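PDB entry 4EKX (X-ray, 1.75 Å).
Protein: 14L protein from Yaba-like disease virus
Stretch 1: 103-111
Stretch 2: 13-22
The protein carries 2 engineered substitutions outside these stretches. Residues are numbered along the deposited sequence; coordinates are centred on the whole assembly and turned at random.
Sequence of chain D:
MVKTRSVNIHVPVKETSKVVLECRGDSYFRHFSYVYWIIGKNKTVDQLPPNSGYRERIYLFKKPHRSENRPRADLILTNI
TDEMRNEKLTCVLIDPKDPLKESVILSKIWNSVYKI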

# COMPACT_ATOMS: atom_id res chain seq x y z
N SER D 103 10.44 -11.60 -11.88
CA SER D 103 11.23 -12.23 -10.83
C SER D 103 12.26 -11.27 -10.28
O SER D 103 12.54 -10.22 -10.87
CB SER D 103 11.90 -13.51 -11.35
OG SER D 103 12.85 -13.22 -12.36
N VAL D 104 12.82 -11.63 -9.13
CA VAL D 104 13.84 -10.82 -8.49
C VAL D 104 14.75 -11.72 -7.65
O VAL D 104 14.30 -12.72 -7.09
CB VAL D 104 13.23 -9.70 -7.61
CG1 VAL D 104 12.38 -10.30 -6.49
CG2 VAL D 104 14.32 -8.79 -7.04
N ILE D 105 16.02 -11.35 -7.61
CA ILE D 105 16.98 -11.94 -6.69
C ILE D 105 17.44 -10.81 -5.79
O ILE D 105 18.12 -9.89 -6.23
CB ILE D 105 18.17 -12.57 -7.44
CG1 ILE D 105 17.70 -13.79 -8.24
CG2 ILE D 105 19.30 -12.96 -6.46
CD1 ILE D 105 18.77 -14.40 -9.11
N LEU D 106 17.04 -10.87 -4.53
CA LEU D 106 17.25 -9.76 -3.60
C LEU D 106 18.70 -9.30 -3.44
O LEU D 106 18.95 -8.10 -3.40
CB LEU D 106 16.60 -10.07 -2.24
CG LEU D 106 15.08 -10.17 -2.40
CD1 LEU D 106 14.41 -10.75 -1.16
CD2 LEU D 106 14.51 -8.80 -2.76
N SER D 107 19.64 -10.23 -3.36
CA SER D 107 21.04 -9.84 -3.16
C SER D 107 21.51 -8.88 -4.26
O SER D 107 22.38 -8.04 -4.03
CB SER D 107 21.96 -11.07 -3.08
OG SER D 107 21.85 -11.85 -4.26
N LYS D 108 20.93 -9.02 -5.45
CA LYS D 108 21.28 -8.16 -6.57
C LYS D 108 20.77 -6.75 -6.37
O LYS D 108 21.44 -5.79 -6.70
CB LYS D 108 20.71 -8.73 -7.87
CG LYS D 108 21.33 -10.03 -8.31
N ILE D 109 19.58 -6.63 -5.79
CA ILE D 109 19.02 -5.33 -5.50
C ILE D 109 19.78 -4.68 -4.36
O ILE D 109 20.14 -3.52 -4.43
CB ILE D 109 17.54 -5.44 -5.10
CG1 ILE D 109 16.72 -6.04 -6.24
CG2 ILE D 109 17.00 -4.07 -4.72
CD1 ILE D 109 16.48 -5.09 -7.39
N TRP D 110 20.03 -5.45 -3.31
CA TRP D 110 20.63 -4.92 -2.11
C TRP D 110 22.09 -4.61 -2.24
O TRP D 110 22.61 -3.74 -1.52
CB TRP D 110 20.37 -5.85 -0.94
CG TRP D 110 18.91 -5.92 -0.56
CD1 TRP D 110 17.93 -4.98 -0.83
CD2 TRP D 110 18.23 -6.99 0.17
NE1 TRP D 110 16.72 -5.38 -0.33
CE2 TRP D 110 16.83 -6.58 0.29
CE3 TRP D 110 18.62 -8.19 0.72
CZ2 TRP D 110 15.89 -7.35 0.93
CZ3 TRP D 110 17.66 -8.97 1.37
CH2 TRP D 110 16.33 -8.56 1.46
N ASN D 111 22.77 -5.30 -3.15
CA ASN D 111 24.19 -5.08 -3.38
C ASN D 111 24.45 -4.02 -4.44
O ASN D 111 25.60 -3.65 -4.69
CB ASN D 111 24.88 -6.39 -3.77
CG ASN D 111 24.93 -7.39 -2.62
OD1 ASN D 111 24.64 -7.05 -1.48
ND2 ASN D 111 25.30 -8.62 -2.93
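Stretch 2, residues 13-22: VKETSKVVLE

Stretch 2 runs antiparallel in register to stretch 1, its C-terminal strand lying by the start of stretch 1 and its N-terminal loop by the end: the CA atoms of Val-104 and Leu-21 are 9.6 Å apart, those of Trp-110 and Lys-14 only 5.7 Å. No hydrogen bond joins the two; the contact consists of side chains of stretch 1 packed against side chains and, at Trp-110, also backbone of stretch 2. Val-104, in extended conformation within a strand, directs its side chain toward Leu-21, with CG1 4.3 Å from Leu-21 CD1. The chain then turns into a short helix, in which Trp-110 N donates to Leu-106 O at 2.9 Å. Leu-106 also points toward the strand of stretch 2, and its CD2 lies 3.9 Å from Leu-21 CD2, so that Leu-21 packs against both residues. Ser-107 points away, and Lys-108 is out of reach. Trp-110 makes the most extensive contact. Its CA-to-CB bond points sideways, but the indole reaches across to the extended loop of stretch 2. There Glu-15 CB sits 3.4 Å from the centroid of the Trp-110 six-membered ring, almost on the ring normal, in a CH-pi contact; the Lys-14 backbone covers the same face, its C 3.5 Å from Trp-110 NE1. Trp-110 CD1 approaches Val-13 O at 3.4 Å, while Trp-110 CH2 meets Val-19 CG2 at 3.7 Å, linking loop and strand.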

# COMPACT_ATOMS: atom_id res chain seq x y z
N VAL D 13 14.57 -1.22 -0.84
CA VAL D 13 15.94 -0.91 -1.24
C VAL D 13 16.98 -1.46 -0.27
O VAL D 13 18.15 -1.58 -0.61
CB VAL D 13 16.16 0.61 -1.40
CG1 VAL D 13 15.24 1.16 -2.49
CG2 VAL D 13 15.91 1.32 -0.08
N LYS D 14 16.55 -1.77 0.95
CA LYS D 14 17.45 -2.36 1.92
C LYS D 14 16.79 -3.50 2.67
O LYS D 14 15.58 -3.52 2.87
CB LYS D 14 17.95 -1.30 2.92
CG LYS D 14 16.85 -0.64 3.73
CD LYS D 14 17.42 0.48 4.59
CE LYS D 14 16.33 1.35 5.18
NZ LYS D 14 15.53 0.65 6.22
N GLU D 15 17.61 -4.47 3.07
CA GLU D 15 17.14 -5.56 3.90
C GLU D 15 16.83 -5.06 5.31
O GLU D 15 17.56 -4.21 5.86
CB GLU D 15 18.20 -6.66 3.94
CG GLU D 15 17.87 -7.78 4.90
CD GLU D 15 18.90 -8.90 4.87
OE1 GLU D 15 19.89 -8.81 4.12
OE2 GLU D 15 18.70 -9.87 5.62
N THR D 16 15.76 -5.59 5.89
CA THR D 16 15.43 -5.40 7.30
C THR D 16 15.04 -6.75 7.91
O THR D 16 15.06 -7.77 7.22
CB THR D 16 14.27 -4.39 7.50
OG1 THR D 16 13.12 -4.81 6.77
CG2 THR D 16 14.68 -2.99 7.03
N SER D 17 14.70 -6.75 9.20
CA SER D 17 14.39 -8.01 9.89
C SER D 17 13.16 -8.68 9.30
O SER D 17 13.05 -9.90 9.26
CB SER D 17 14.16 -7.76 11.38
OG SER D 17 12.99 -6.98 11.58
N LYS D 18 12.24 -7.86 8.81
CA LYS D 18 11.05 -8.34 8.12
C LYS D 18 10.98 -7.69 6.76
O LYS D 18 10.75 -6.49 6.65
CB LYS D 18 9.80 -8.00 8.93
CG LYS D 18 8.50 -8.35 8.25
CD LYS D 18 7.35 -8.27 9.23
CE LYS D 18 6.01 -8.31 8.53
NZ LYS D 18 4.89 -7.96 9.45
N VAL D 19 11.19 -8.47 5.71
CA VAL D 19 11.23 -7.95 4.34
C VAL D 19 9.94 -8.28 3.60
O VAL D 19 9.51 -9.43 3.58
CB VAL D 19 12.44 -8.52 3.55
CG1 VAL D 19 12.26 -8.36 2.05
CG2 VAL D 19 13.75 -7.86 4.02
N VAL D 20 9.32 -7.27 3.00
CA VAL D 20 8.08 -7.50 2.27
C VAL D 20 8.25 -7.15 0.80
O VAL D 20 8.71 -6.05 0.48
CB VAL D 20 6.93 -6.63 2.82
CG1 VAL D 20 5.64 -6.87 2.02
CG2 VAL D 20 6.71 -6.92 4.30
N LEU D 21 7.92 -8.10 -0.07
CA LEU D 21 7.88 -7.86 -1.51
C LEU D 21 6.43 -7.80 -1.90
O LEU D 21 5.64 -8.65 -1.48
CB LEU D 21 8.56 -8.99 -2.29
CG LEU D 21 9.88 -9.50 -1.66
CD1 LEU D 21 10.51 -10.54 -2.58
CD2 LEU D 21 10.84 -8.35 -1.39
N GLU D 22 6.08 -6.81 -2.70
CA GLU D 22 4.70 -6.61 -3.11
C GLU D 22 4.56 -6.94 -4.58
O GLU D 22 5.18 -6.30 -5.43
CB GLU D 22 4.28 -5.16 -2.88
CG GLU D 22 4.59 -4.66 -1.47
CD GLU D 22 4.58 -3.13 -1.38
OE1 GLU D 22 4.69 -2.48 -2.44
OE2 GLU D 22 4.50 -2.60 -0.25